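Local coordinates for protein exotoxin 6 (Staphylococcus aureus subsp. aureus Mu50, PDB 4ZYS) that is a staphylococcal superantigen-like exotoxin whose target is not established, probably acting on host immune factors and possibly binding sugars, at residues Lys37-Val42 with Tyr48-Leu53; Lys58-Asp63 with Gly181-Gly186; Leu74-Ser79 with Leu175-Met180. All coordinates share one frame; numbering follows the deposited sequence.

Contact 1 lies wholly within the OB-fold domain, whereas contacts 2 and 3 both run from that domain to the beta-grasp domain. Contact 1 touches contact 2, in part through apolar groups, with L53 CD1 4.1 Å from F61 CD2; their centres are about 13 Å apart. Contact 3 has its centre about 12 Å from that of contact 1, yet the nearest atoms of the two remain about 6 Å apart. Contacts 2 and 3, about 16 Å between centres, share a continuous piece of backbone: residues 175-180 lead straight into 181-186. One beta-grasp connection thereby meets the OB domain at two places, first near E76 and then near K60.

Contact 1 of 3, residues Lys37-Val42 with Tyr48-Leu53; sequences KDYIDV and YSQISL
I40 and I51 face each other as a hydrogen-bonded pair at the middle of an antiparallel beta hairpin, strands 37-44 and 47-52 of the OB-fold domain. Backbone bonds dominate. I40 N to I51 O and I51 N to I40 O both measure 2.9 Å, V42 and S49 repeat this reciprocal pairing, and L53 N reaches D38 O beyond the last pair. At the intervening non-hydrogen-bonded pairs the strands come closer, and Y39 CA sends a CA-H...O contact to I51 O at 3.2 Å.

The apolar contacts gather on the face bearing I40, V42, S49 and I51. I40 CG2 packs on I51 CB at 3.8 Å and also against L53 CD2, while I51 CD1 extends to V42 CG2. V90 of the adjoining strand 84-92 and V71 and I73 of strand 69-74 complete this buried layer of the barrel.

Aromatic and polar groups occupy the face of Y39, D41, Q50 and S52. The Q50 amide stacks on the Y39 ring with planes 16° apart; its NE2 lies 4.1 Å above the ring plane, displaced to one side of the ring. Q50 leaves the strand with CG anti to the backbone N (chi1 -176°) and runs on extended, alongside D41. NE2 of Q50 and OD1 of D41 both bond the hydroxyl of Y32, which ties the hairpin to strand 27-34 and should limit rotation of the amide and carboxylate. S52 OG approaches the Y39 ring obliquely, 3.3 Å from Y39 CE1.

The second carboxylate oxygen of D41 is left to Y48, whose ring folds across so that its OH donates to D41 OD2 at 3.0 Å. D41 OD2 lies in the plane of the Y48 ring at its edge, but the hydroxyl meets it from 51° above the carboxylate plane.

Contact 2 of 3, residues Lys58-Asp63 with Gly181-Gly186; sequences KDKFKD and GDSIDG
K60 and S183 make the whole of this contact, and they meet at a single point: K60 NZ stands 2.8 Å from S183 OG. Close packing is confined to that end. The ammonium group lies beside the serine's CH2-O arm, with K60 NZ 3.7 Å from S183 CB, and both polar atoms are gripped by one carboxylate: D127 OD2 forms a salt bridge with K60 NZ, while D127 OD1 is hydrogen-bonded to S183 OG. Lysine, serine and aspartate thus close a compact polar cluster in which the charge of K60 is probably balanced by D127.

This cluster bridges the two domains of the superantigen-like fold. K60 belongs to the OB-domain loop between strands 47-52 and 64-67; S183 begins the short strand 183-185 of the beta-grasp domain, which pairs antiparallel with 127-129, the strand that carries D127.

Behind the ammonium group the contact is loose. The aliphatic stem of K60 leaves the backbone with chi1 -161° and stays extended, spanning from the loop to the strand while the two backbones stay well apart, and only 71 Å² is buried. Its base rests on its own segment, K60 CB lying 3.7 Å above the F61 ring plane, nearer the margin of the ring than its centre, while F61 packs on V90 and K92. Both K60 and S183 remain partly exposed.

Contact 3 of 3, residues Leu74-Ser79 with Leu175-Met180; sequences LREGDS and LEKERM
E76 reaches across to K177, and the two oppositely charged ends form a long salt bridge, with E76 OE1 3.9 Å from K177 NZ. At that length the attraction is probably loose. The other carboxylate oxygen, E76 OE2, lies at the limit of contact with the selenium of selenomethionine M180, 4.5 Å from its SE, and finds a stronger partner in the hydroxyl of Y16, to which it is hydrogen-bonded.

The last torsion of K177 (chi4 -75°) turns the CE-NZ bond toward E76; the bend of E76 at chi2 (-69°) swings its carboxylate toward the M180 side. Further out, residues 177-180 have helical backbone angles, and two successive turns overlap there: R179 N bonds E176 O at 2.8 Å, and M180 N bonds K177 O. A salt bridge of 3.0 Å from R179 NH1 to E176 OE1 spans the first of them.

The contact joins the OB domain, through the loop after strand 69-74, to the beta-grasp domain, through the connection before strand 183-185. E76, K177 and M180 all touch I87 of strand 84-92, while M180 also packs on Y16 of helix 10-17 and K131 of helix 130-145.

Contact 1 of 3, residues Lys37-Val42 with Tyr48-Leu53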
ATOM      1  N   LYS A  37     -12.293 -15.933  -9.674  1.00 41.57           N
ATOM      2  CA  LYS A  37     -11.477 -14.900  -9.017  1.00 40.55           C
ATOM      3  C   LYS A  37     -10.621 -14.111 -10.025  1.00 40.28           C
ATOM      4  O   LYS A  37     -10.025 -14.708 -10.918  1.00 39.26           O
ATOM      5  CB  LYS A  37     -10.580 -15.532  -7.931  1.00 43.63           C
ATOM      6  CG  LYS A  37     -11.332 -15.949  -6.674  1.00 53.89           C
ATOM      7  CD  LYS A  37     -10.554 -17.007  -5.885  1.00 72.35           C
ATOM      8  CE  LYS A  37     -11.325 -17.576  -4.710  1.00 89.97           C
ATOM      9  NZ  LYS A  37     -12.440 -18.474  -5.130  1.00 99.66           N
ATOM     10  N   ASP A  38     -10.549 -12.772  -9.856  1.00 34.06           N
ATOM     11  CA  ASP A  38      -9.775 -11.889 -10.746  1.00 31.88           C
ATOM     12  C   ASP A  38      -8.309 -11.708 -10.327  1.00 31.33           C
ATOM     13  O   ASP A  38      -8.010 -11.537  -9.144  1.00 29.88           O
ATOM     14  CB  ASP A  38     -10.442 -10.524 -10.882  1.00 33.01           C
ATOM     15  CG  ASP A  38     -11.718 -10.532 -11.708  1.00 39.16           C
ATOM     16  OD1 ASP A  38     -12.206 -11.640 -12.048  1.00 41.14           O
ATOM     17  OD2 ASP A  38     -12.239  -9.436 -12.001  1.00 42.49           O
ATOM     18  N   TYR A  39      -7.409 -11.759 -11.340  1.00 25.92           N
ATOM     19  CA  TYR A  39      -5.940 -11.655 -11.256  1.00 23.50           C
ATOM     20  C   TYR A  39      -5.377 -10.855 -12.411  1.00 23.31           C
ATOM     21  O   TYR A  39      -6.003 -10.776 -13.452  1.00 23.12           O
ATOM     22  CB  TYR A  39      -5.268 -13.056 -11.292  1.00 24.75           C
ATOM     23  CG  TYR A  39      -5.765 -14.018 -10.249  1.00 28.52           C
ATOM     24  CD1 TYR A  39      -5.266 -13.989  -8.954  1.00 30.83           C
ATOM     25  CD2 TYR A  39      -6.723 -14.977 -10.559  1.00 31.83           C
ATOM     26  CE1 TYR A  39      -5.738 -14.863  -7.976  1.00 33.86           C
ATOM     27  CE2 TYR A  39      -7.179 -15.881  -9.596  1.00 33.92           C
ATOM     28  CZ  TYR A  39      -6.685 -15.818  -8.304  1.00 43.41           C
ATOM     29  OH  TYR A  39      -7.138 -16.688  -7.343  1.00 50.98           O
ATOM     30  N   ILE A  40      -4.169 -10.333 -12.249  1.00 18.50           N
ATOM     31  CA  ILE A  40      -3.407  -9.647 -13.281  1.00 18.37           C
ATOM     32  C   ILE A  40      -1.970 -10.176 -13.178  1.00 20.56           C
ATOM     33  O   ILE A  40      -1.405 -10.199 -12.083  1.00 17.22           O
ATOM     34  CB  ILE A  40      -3.520  -8.081 -13.245  1.00 20.92           C
ATOM     35  CG1 ILE A  40      -2.816  -7.419 -14.432  1.00 21.25           C
ATOM     36  CG2 ILE A  40      -3.067  -7.444 -11.924  1.00 21.42           C
ATOM     37  CD1 ILE A  40      -3.565  -6.126 -14.989  1.00 26.51           C
ATOM     38  N   ASP A  41      -1.427 -10.679 -14.308  1.00 18.09           N
ATOM     39  CA  ASP A  41      -0.057 -11.201 -14.408  1.00 17.63           C
ATOM     40  C   ASP A  41       0.858 -10.119 -14.948  1.00 23.00           C
ATOM     41  O   ASP A  41       0.485  -9.447 -15.899  1.00 22.12           O
ATOM     42  CB  ASP A  41       0.014 -12.433 -15.333  1.00 18.95           C
ATOM     43  CG  ASP A  41      -0.508 -13.727 -14.764  1.00 26.40           C
ATOM     44  OD1 ASP A  41      -0.769 -13.782 -13.538  1.00 25.67           O
ATOM     45  OD2 ASP A  41      -0.724 -14.670 -15.552  1.00 34.10           O
ATOM     46  N   VAL A  42       2.037  -9.945 -14.349  1.00 19.97           N
ATOM     47  CA  VAL A  42       2.994  -8.927 -14.739  1.00 20.91           C
ATOM     48  C   VAL A  42       4.385  -9.542 -14.752  1.00 27.25           C
ATOM     49  O   VAL A  42       4.717 -10.324 -13.848  1.00 26.65           O
ATOM     50  CB  VAL A  42       2.960  -7.682 -13.785  1.00 25.58           C
ATOM     51  CG1 VAL A  42       3.735  -6.501 -14.367  1.00 25.82           C
ATOM     52  CG2 VAL A  42       1.538  -7.239 -13.460  1.00 25.86           C
ATOM     53  N   TYR A  48       8.175 -13.090 -12.538  1.00 31.42           N
ATOM     54  CA  TYR A  48       6.742 -13.237 -12.689  1.00 29.80           C
ATOM     55  C   TYR A  48       5.965 -12.981 -11.407  1.00 28.10           C
ATOM     56  O   TYR A  48       6.297 -13.534 -10.354  1.00 26.07           O
ATOM     57  CB  TYR A  48       6.430 -14.638 -13.167  1.00 32.35           C
ATOM     58  CG  TYR A  48       5.262 -14.665 -14.115  1.00 36.38           C
ATOM     59  CD1 TYR A  48       5.450 -14.503 -15.484  1.00 37.82           C
ATOM     60  CD2 TYR A  48       3.970 -14.849 -13.651  1.00 38.73           C
ATOM     61  CE1 TYR A  48       4.378 -14.521 -16.370  1.00 38.74           C
ATOM     62  CE2 TYR A  48       2.888 -14.888 -14.530  1.00 41.25           C
ATOM     63  CZ  TYR A  48       3.100 -14.736 -15.894  1.00 45.65           C
ATOM     64  OH  TYR A  48       2.059 -14.768 -16.795  1.00 45.14           O
ATOM     65  N   SER A  49       4.895 -12.176 -11.519  1.00 22.31           N
ATOM     66  CA  SER A  49       3.993 -11.908 -10.412  1.00 20.29           C
ATOM     67  C   SER A  49       2.557 -12.107 -10.834  1.00 22.62           C
ATOM     68  O   SER A  49       2.147 -11.642 -11.896  1.00 21.25           O
ATOM     69  CB  SER A  49       4.171 -10.495  -9.861  1.00 21.45           C
ATOM     70  OG  SER A  49       5.458 -10.356  -9.298  1.00 28.30           O
ATOM     71  N   GLN A  50       1.789 -12.782  -9.975  1.00 18.90           N
ATOM     72  CA  GLN A  50       0.355 -12.979 -10.124  1.00 18.90           C
ATOM     73  C   GLN A  50      -0.246 -12.137  -9.035  1.00 22.01           C
ATOM     74  O   GLN A  50       0.092 -12.334  -7.871  1.00 21.87           O
ATOM     75  CB  GLN A  50      -0.055 -14.464 -10.020  1.00 19.97           C
ATOM     76  CG  GLN A  50      -1.537 -14.674 -10.277  1.00 22.42           C
ATOM     77  CD  GLN A  50      -2.082 -15.950  -9.663  1.00 41.78           C
ATOM     78  OE1 GLN A  50      -2.067 -16.135  -8.441  1.00 35.39           O
ATOM     79  NE2 GLN A  50      -2.686 -16.810 -10.486  1.00 23.76           N
ATOM     80  N   ILE A  51      -1.066 -11.161  -9.403  1.00 16.53           N
ATOM     81  CA  ILE A  51      -1.637 -10.246  -8.433  1.00 16.01           C
ATOM     82  C   ILE A  51      -3.148 -10.426  -8.341  1.00 22.58           C
ATOM     83  O   ILE A  51      -3.849 -10.268  -9.342  1.00 21.38           O
ATOM     84  CB  ILE A  51      -1.294  -8.762  -8.783  1.00 18.55           C
ATOM     85  CG1 ILE A  51       0.208  -8.547  -9.111  1.00 17.84           C
ATOM     86  CG2 ILE A  51      -1.787  -7.808  -7.683  1.00 18.79           C
ATOM     87  CD1 ILE A  51       0.551  -7.184  -9.830  1.00 15.01           C
ATOM     88  N   SER A  52      -3.654 -10.670  -7.124  1.00 21.77           N
ATOM     89  CA  SER A  52      -5.096 -10.740  -6.877  1.00 22.69           C
ATOM     90  C   SER A  52      -5.721  -9.355  -6.926  1.00 27.20           C
ATOM     91  O   SER A  52      -5.238  -8.427  -6.270  1.00 25.30           O
ATOM     92  CB  SER A  52      -5.383 -11.363  -5.517  1.00 26.29           C
ATOM     93  OG  SER A  52      -5.133 -12.752  -5.569  1.00 45.18           O
ATOM     94  N   LEU A  53      -6.791  -9.233  -7.706  1.00 26.79           N
ATOM     95  CA  LEU A  53      -7.645  -8.055  -7.824  1.00 28.20           C
ATOM     96  C   LEU A  53      -8.916  -8.409  -7.073  1.00 39.34           C
ATOM     97  O   LEU A  53      -9.889  -8.929  -7.639  1.00 39.71           O
ATOM     98  CB  LEU A  53      -7.918  -7.672  -9.290  1.00 27.91           C
ATOM     99  CG  LEU A  53      -6.724  -7.419 -10.200  1.00 30.08           C
ATOM    100  CD1 LEU A  53      -7.186  -7.290 -11.630  1.00 28.07           C
ATOM    101  CD2 LEU A  53      -5.965  -6.149  -9.784  1.00 32.24           C
TER
HETATM  102  O   HOH W   1      -8.400 -12.668  -6.486  1.00 29.22           O
HETATM  103  O   HOH W   2       6.838  -9.295 -11.352  1.00 22.62           O

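Contact 2 of 3, residues Lys58-Asp63 with Gly181-Gly186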
ATOM      1  N   LYS A  58     -11.140  -5.095  -8.956  1.00 43.66           N
ATOM      2  CA  LYS A  58     -11.756  -6.198  -9.688  1.00 44.87           C
ATOM      3  C   LYS A  58     -12.403  -5.726 -11.014  1.00 50.29           C
ATOM      4  O   LYS A  58     -12.279  -6.413 -12.041  1.00 51.52           O
ATOM      5  CB  LYS A  58     -12.826  -6.836  -8.785  1.00 47.94           C
ATOM      6  CG  LYS A  58     -13.130  -8.284  -9.087  1.00 58.13           C
ATOM      7  CD  LYS A  58     -14.200  -8.814  -8.172  1.00 64.59           C
ATOM      8  CE  LYS A  58     -14.765 -10.097  -8.714  1.00 79.92           C
ATOM      9  NZ  LYS A  58     -15.802 -10.673  -7.816  1.00 94.70           N
ATOM     10  N   ASP A  59     -13.056  -4.549 -10.999  1.00 45.23           N
ATOM     11  CA  ASP A  59     -13.761  -4.036 -12.175  1.00 45.47           C
ATOM     12  C   ASP A  59     -13.065  -2.803 -12.807  1.00 44.73           C
ATOM     13  O   ASP A  59     -13.545  -2.280 -13.813  1.00 44.38           O
ATOM     14  CB  ASP A  59     -15.219  -3.720 -11.783  1.00 49.00           C
ATOM     15  CG  ASP A  59     -15.923  -4.888 -11.089  1.00 64.57           C
ATOM     16  OD1 ASP A  59     -15.997  -5.987 -11.695  1.00 66.16           O
ATOM     17  OD2 ASP A  59     -16.383  -4.708  -9.929  1.00 70.77           O
ATOM     18  N   LYS A  60     -11.909  -2.396 -12.257  1.00 37.56           N
ATOM     19  CA  LYS A  60     -11.116  -1.243 -12.715  1.00 36.16           C
ATOM     20  C   LYS A  60     -10.335  -1.528 -14.011  1.00 36.48           C
ATOM     21  O   LYS A  60     -10.093  -0.614 -14.806  1.00 34.99           O
ATOM     22  CB  LYS A  60     -10.120  -0.852 -11.610  1.00 37.25           C
ATOM     23  CG  LYS A  60      -9.553   0.549 -11.718  1.00 40.81           C
ATOM     24  CD  LYS A  60      -8.875   0.921 -10.412  1.00 42.82           C
ATOM     25  CE  LYS A  60      -7.795   1.939 -10.612  1.00 41.61           C
ATOM     26  NZ  LYS A  60      -7.243   2.360  -9.308  1.00 52.53           N
ATOM     27  N   PHE A  61      -9.905  -2.786 -14.192  1.00 31.08           N
ATOM     28  CA  PHE A  61      -9.083  -3.170 -15.329  1.00 30.11           C
ATOM     29  C   PHE A  61      -9.867  -4.026 -16.293  1.00 35.39           C
ATOM     30  O   PHE A  61     -10.686  -4.853 -15.878  1.00 35.34           O
ATOM     31  CB  PHE A  61      -7.788  -3.882 -14.853  1.00 30.33           C
ATOM     32  CG  PHE A  61      -7.076  -3.047 -13.810  1.00 30.70           C
ATOM     33  CD1 PHE A  61      -6.292  -1.958 -14.184  1.00 33.47           C
ATOM     34  CD2 PHE A  61      -7.288  -3.274 -12.453  1.00 31.41           C
ATOM     35  CE1 PHE A  61      -5.720  -1.117 -13.217  1.00 33.08           C
ATOM     36  CE2 PHE A  61      -6.735  -2.428 -11.494  1.00 33.75           C
ATOM     37  CZ  PHE A  61      -5.939  -1.363 -11.883  1.00 31.95           C
ATOM     38  N   LYS A  62      -9.620  -3.805 -17.595  1.00 32.52           N
ATOM     39  CA  LYS A  62     -10.252  -4.581 -18.670  1.00 33.47           C
ATOM     40  C   LYS A  62      -9.601  -5.978 -18.749  1.00 38.01           C
ATOM     41  O   LYS A  62      -8.459  -6.147 -18.321  1.00 36.84           O
ATOM     42  CB  LYS A  62     -10.161  -3.840 -20.032  1.00 35.22           C
ATOM     43  CG  LYS A  62      -8.744  -3.479 -20.481  1.00 53.09           C
ATOM     44  CD  LYS A  62      -8.622  -3.493 -21.995  1.00 72.46           C
ATOM     45  CE  LYS A  62      -7.669  -2.447 -22.515  1.00 90.18           C
ATOM     46  NZ  LYS A  62      -7.391  -2.634 -23.968  1.00103.19           N
ATOM     47  N   ASP A  63     -10.318  -6.965 -19.291  1.00 35.36           N
ATOM     48  CA  ASP A  63      -9.750  -8.292 -19.460  1.00 35.58           C
ATOM     49  C   ASP A  63      -8.687  -8.207 -20.551  1.00 35.50           C
ATOM     50  O   ASP A  63      -8.788  -7.378 -21.468  1.00 34.67           O
ATOM     51  CB  ASP A  63     -10.841  -9.330 -19.785  1.00 39.89           C
ATOM     52  CG  ASP A  63     -11.711  -9.662 -18.577  1.00 61.40           C
ATOM     53  OD1 ASP A  63     -11.245 -10.442 -17.695  1.00 62.31           O
ATOM     54  OD2 ASP A  63     -12.857  -9.145 -18.507  1.00 69.77           O
ATOM     55  N   GLY A 181      -6.342  -3.150  -2.796  1.00 17.98           N
ATOM     56  CA  GLY A 181      -6.666  -2.789  -4.173  1.00 18.66           C
ATOM     57  C   GLY A 181      -7.399  -1.473  -4.301  1.00 24.52           C
ATOM     58  O   GLY A 181      -7.749  -1.074  -5.417  1.00 26.92           O
ATOM     59  N   ASP A 182      -7.642  -0.780  -3.161  1.00 20.65           N
ATOM     60  CA  ASP A 182      -8.303   0.529  -3.157  1.00 20.11           C
ATOM     61  C   ASP A 182      -7.282   1.610  -3.388  1.00 21.56           C
ATOM     62  O   ASP A 182      -6.164   1.524  -2.887  1.00 20.27           O
ATOM     63  CB  ASP A 182      -9.073   0.773  -1.852  1.00 22.54           C
ATOM     64  CG  ASP A 182     -10.295  -0.114  -1.688  1.00 30.05           C
ATOM     65  OD1 ASP A 182     -10.693  -0.764  -2.678  1.00 30.86           O
ATOM     66  OD2 ASP A 182     -10.843  -0.171  -0.560  1.00 32.20           O
ATOM     67  N   SER A 183      -7.638   2.599  -4.198  1.00 18.72           N
ATOM     68  CA  SER A 183      -6.715   3.671  -4.511  1.00 17.60           C
ATOM     69  C   SER A 183      -7.391   5.006  -4.321  1.00 22.30           C
ATOM     70  O   SER A 183      -8.612   5.096  -4.384  1.00 22.74           O
ATOM     71  CB  SER A 183      -6.170   3.524  -5.933  1.00 18.41           C
ATOM     72  OG  SER A 183      -7.185   3.777  -6.884  1.00 23.55           O
ATOM     73  N   ILE A 184      -6.596   6.036  -4.032  1.00 19.57           N
ATOM     74  CA  ILE A 184      -7.106   7.387  -3.800  1.00 19.31           C
ATOM     75  C   ILE A 184      -6.347   8.360  -4.707  1.00 23.26           C
ATOM     76  O   ILE A 184      -5.287   8.013  -5.231  1.00 22.32           O
ATOM     77  CB  ILE A 184      -7.030   7.764  -2.286  1.00 21.30           C
ATOM     78  CG1 ILE A 184      -5.590   7.742  -1.744  1.00 19.19           C
ATOM     79  CG2 ILE A 184      -7.962   6.860  -1.459  1.00 22.46           C
ATOM     80  CD1 ILE A 184      -5.391   8.188  -0.223  1.00 10.53           C
ATOM     81  N   ASP A 185      -6.891   9.562  -4.903  1.00 21.34           N
ATOM     82  CA  ASP A 185      -6.252  10.591  -5.728  1.00 20.98           C
ATOM     83  C   ASP A 185      -5.111  11.202  -4.935  1.00 23.21           C
ATOM     84  O   ASP A 185      -5.344  11.882  -3.937  1.00 23.26           O
ATOM     85  CB  ASP A 185      -7.282  11.666  -6.181  1.00 23.41           C
ATOM     86  CG  ASP A 185      -6.799  12.668  -7.224  1.00 28.32           C
ATOM     87  OD1 ASP A 185      -5.568  12.778  -7.421  1.00 24.92           O
ATOM     88  OD2 ASP A 185      -7.664  13.345  -7.855  1.00 37.75           O
ATOM     89  N   GLY A 186      -3.888  10.922  -5.369  1.00 20.41           N
ATOM     90  CA  GLY A 186      -2.661  11.402  -4.734  1.00 19.88           C
ATOM     91  C   GLY A 186      -2.550  12.914  -4.703  1.00 23.59           C
ATOM     92  O   GLY A 186      -1.926  13.480  -3.800  1.00 20.83           O
TER

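Contact 3 of 3, residues Leu74-Ser79 with Leu175-Met180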
ATOM      1  N   LEU A  74       4.315  -6.919  -3.240  1.00 21.51           N
ATOM      2  CA  LEU A  74       4.813  -7.492  -2.001  1.00 21.20           C
ATOM      3  C   LEU A  74       4.451  -8.993  -2.019  1.00 23.33           C
ATOM      4  O   LEU A  74       3.280  -9.350  -2.097  1.00 21.98           O
ATOM      5  CB  LEU A  74       4.208  -6.743  -0.790  1.00 20.85           C
ATOM      6  CG  LEU A  74       4.697  -7.143   0.611  1.00 25.63           C
ATOM      7  CD1 LEU A  74       4.438  -6.028   1.573  1.00 25.40           C
ATOM      8  CD2 LEU A  74       3.942  -8.368   1.121  1.00 29.26           C
ATOM      9  N   ARG A  75       5.465  -9.860  -1.944  1.00 22.58           N
ATOM     10  CA  ARG A  75       5.298 -11.320  -1.912  1.00 23.23           C
ATOM     11  C   ARG A  75       4.511 -11.748  -0.703  1.00 28.64           C
ATOM     12  O   ARG A  75       4.969 -11.550   0.424  1.00 28.91           O
ATOM     13  CB  ARG A  75       6.655 -12.030  -1.831  1.00 23.68           C
ATOM     14  CG  ARG A  75       7.234 -12.514  -3.099  1.00 28.81           C
ATOM     15  CD  ARG A  75       8.595 -13.118  -2.826  1.00 29.80           C
ATOM     16  NE  ARG A  75       8.591 -14.549  -2.469  1.00 36.63           N
ATOM     17  CZ  ARG A  75       8.638 -15.553  -3.349  1.00 43.87           C
ATOM     18  NH1 ARG A  75       8.592 -15.309  -4.651  1.00 27.65           N
ATOM     19  NH2 ARG A  75       8.689 -16.809  -2.930  1.00 30.72           N
ATOM     20  N   GLU A  76       3.347 -12.332  -0.908  1.00 25.56           N
ATOM     21  CA  GLU A  76       2.601 -12.880   0.227  1.00 26.72           C
ATOM     22  C   GLU A  76       3.206 -14.239   0.601  1.00 32.65           C
ATOM     23  O   GLU A  76       3.656 -14.987  -0.285  1.00 32.11           O
ATOM     24  CB  GLU A  76       1.108 -13.034  -0.099  1.00 28.09           C
ATOM     25  CG  GLU A  76       0.352 -11.717  -0.217  1.00 34.25           C
ATOM     26  CD  GLU A  76       0.160 -10.913   1.054  1.00 33.08           C
ATOM     27  OE1 GLU A  76      -0.193 -11.502   2.100  1.00 33.94           O
ATOM     28  OE2 GLU A  76       0.272  -9.671   0.976  1.00 26.50           O
ATOM     29  N   GLY A  77       3.260 -14.515   1.900  1.00 30.80           N
ATOM     30  CA  GLY A  77       3.774 -15.776   2.433  1.00 31.95           C
ATOM     31  C   GLY A  77       5.273 -15.983   2.421  1.00 38.82           C
ATOM     32  O   GLY A  77       6.046 -15.123   1.989  1.00 38.73           O
ATOM     33  N   ASP A  78       5.686 -17.139   2.923  1.00 38.63           N
ATOM     34  CA  ASP A  78       7.089 -17.514   3.005  1.00 40.13           C
ATOM     35  C   ASP A  78       7.236 -18.832   2.281  1.00 43.37           C
ATOM     36  O   ASP A  78       6.887 -19.878   2.829  1.00 45.32           O
ATOM     37  CB  ASP A  78       7.544 -17.564   4.480  1.00 43.43           C
ATOM     38  CG  ASP A  78       7.319 -16.246   5.223  1.00 61.69           C
ATOM     39  OD1 ASP A  78       7.756 -15.175   4.702  1.00 62.60           O
ATOM     40  OD2 ASP A  78       6.695 -16.275   6.311  1.00 68.90           O
ATOM     41  N   SER A  79       7.644 -18.761   1.004  1.00 37.74           N
ATOM     42  CA  SER A  79       7.731 -19.916   0.113  1.00 37.61           C
ATOM     43  C   SER A  79       8.927 -19.902  -0.823  1.00 40.67           C
ATOM     44  O   SER A  79       9.524 -18.860  -1.059  1.00 39.47           O
ATOM     45  CB  SER A  79       6.468 -20.019  -0.732  1.00 41.62           C
ATOM     46  OG  SER A  79       6.342 -19.007  -1.721  1.00 51.21           O
ATOM     47  N   LEU A 175      -3.165  -4.369   6.824  1.00 17.39           N
ATOM     48  CA  LEU A 175      -4.264  -3.715   6.098  1.00 16.78           C
ATOM     49  C   LEU A 175      -5.199  -4.793   5.544  1.00 23.08           C
ATOM     50  O   LEU A 175      -4.703  -5.857   5.138  1.00 23.92           O
ATOM     51  CB  LEU A 175      -3.693  -2.868   4.950  1.00 16.11           C
ATOM     52  CG  LEU A 175      -4.669  -2.181   3.985  1.00 19.10           C
ATOM     53  CD1 LEU A 175      -5.495  -1.140   4.691  1.00 18.76           C
ATOM     54  CD2 LEU A 175      -3.913  -1.554   2.811  1.00 20.60           C
ATOM     55  N   GLU A 176      -6.543  -4.551   5.571  1.00 18.99           N
ATOM     56  CA  GLU A 176      -7.561  -5.487   5.043  1.00 17.87           C
ATOM     57  C   GLU A 176      -7.233  -5.789   3.583  1.00 21.70           C
ATOM     58  O   GLU A 176      -6.985  -4.859   2.805  1.00 21.06           O
ATOM     59  CB  GLU A 176      -8.979  -4.892   5.164  1.00 18.79           C
ATOM     60  CG  GLU A 176      -9.475  -4.745   6.586  1.00 26.93           C
ATOM     61  CD  GLU A 176      -9.197  -3.435   7.309  1.00 40.15           C
ATOM     62  OE1 GLU A 176      -8.321  -2.655   6.863  1.00 27.28           O
ATOM     63  OE2 GLU A 176      -9.847  -3.204   8.355  1.00 27.23           O
ATOM     64  N   LYS A 177      -7.192  -7.069   3.224  1.00 19.92           N
ATOM     65  CA  LYS A 177      -6.863  -7.532   1.881  1.00 20.37           C
ATOM     66  C   LYS A 177      -7.694  -6.790   0.809  1.00 25.15           C
ATOM     67  O   LYS A 177      -7.111  -6.336  -0.175  1.00 23.31           O
ATOM     68  CB  LYS A 177      -7.023  -9.051   1.776  1.00 23.21           C
ATOM     69  CG  LYS A 177      -5.847  -9.811   2.389  1.00 23.47           C
ATOM     70  CD  LYS A 177      -6.012 -11.314   2.192  1.00 31.84           C
ATOM     71  CE  LYS A 177      -5.349 -12.140   3.276  1.00 55.54           C
ATOM     72  NZ  LYS A 177      -3.863 -12.183   3.152  1.00 73.11           N
ATOM     73  N   GLU A 178      -9.012  -6.553   1.079  1.00 23.46           N
ATOM     74  CA  GLU A 178      -9.929  -5.821   0.194  1.00 24.02           C
ATOM     75  C   GLU A 178      -9.504  -4.364  -0.057  1.00 27.26           C
ATOM     76  O   GLU A 178      -9.888  -3.785  -1.075  1.00 27.85           O
ATOM     77  CB  GLU A 178     -11.349  -5.815   0.779  1.00 25.96           C
ATOM     78  CG  GLU A 178     -12.069  -7.131   0.617  1.00 38.46           C
ATOM     79  CD  GLU A 178     -12.604  -7.454  -0.763  1.00 70.00           C
ATOM     80  OE1 GLU A 178     -13.650  -6.880  -1.142  1.00 72.95           O
ATOM     81  OE2 GLU A 178     -12.024  -8.342  -1.428  1.00 63.50           O
ATOM     82  N   ARG A 179      -8.762  -3.760   0.891  1.00 21.42           N
ATOM     83  CA  ARG A 179      -8.362  -2.358   0.808  1.00 18.79           C
ATOM     84  C   ARG A 179      -7.019  -2.182   0.106  1.00 20.85           C
ATOM     85  O   ARG A 179      -6.686  -1.064  -0.294  1.00 19.84           O
ATOM     86  CB  ARG A 179      -8.330  -1.734   2.202  1.00 16.42           C
ATOM     87  CG  ARG A 179      -9.713  -1.625   2.820  1.00 19.93           C
ATOM     88  CD  ARG A 179      -9.617  -1.147   4.245  1.00 24.07           C
ATOM     89  NE  ARG A 179      -9.427   0.293   4.283  1.00 30.51           N
ATOM     90  CZ  ARG A 179      -8.967   0.971   5.327  1.00 38.35           C
ATOM     91  NH1 ARG A 179      -8.606   0.334   6.437  1.00 17.39           N
ATOM     92  NH2 ARG A 179      -8.875   2.290   5.276  1.00 19.28           N
HETATM   93  N   MSE A 180      -6.282  -3.294  -0.111  1.00 15.81           N
HETATM   94  CA  MSE A 180      -4.986  -3.272  -0.792  1.00 13.17           C
HETATM   95  C   MSE A 180      -5.162  -2.896  -2.256  1.00 19.97           C
HETATM   96  O   MSE A 180      -4.249  -2.338  -2.860  1.00 21.54           O
HETATM   97  CB  MSE A 180      -4.257  -4.614  -0.647  1.00 12.66           C
HETATM   98  CG  MSE A 180      -3.704  -4.814   0.764  1.00 15.35           C
HETATM   99 SE   MSE A 180      -2.940  -6.585   0.932  0.75 17.46          SE
HETATM  100  CE  MSE A 180      -2.560  -6.526   2.724  1.00 16.13           C
TER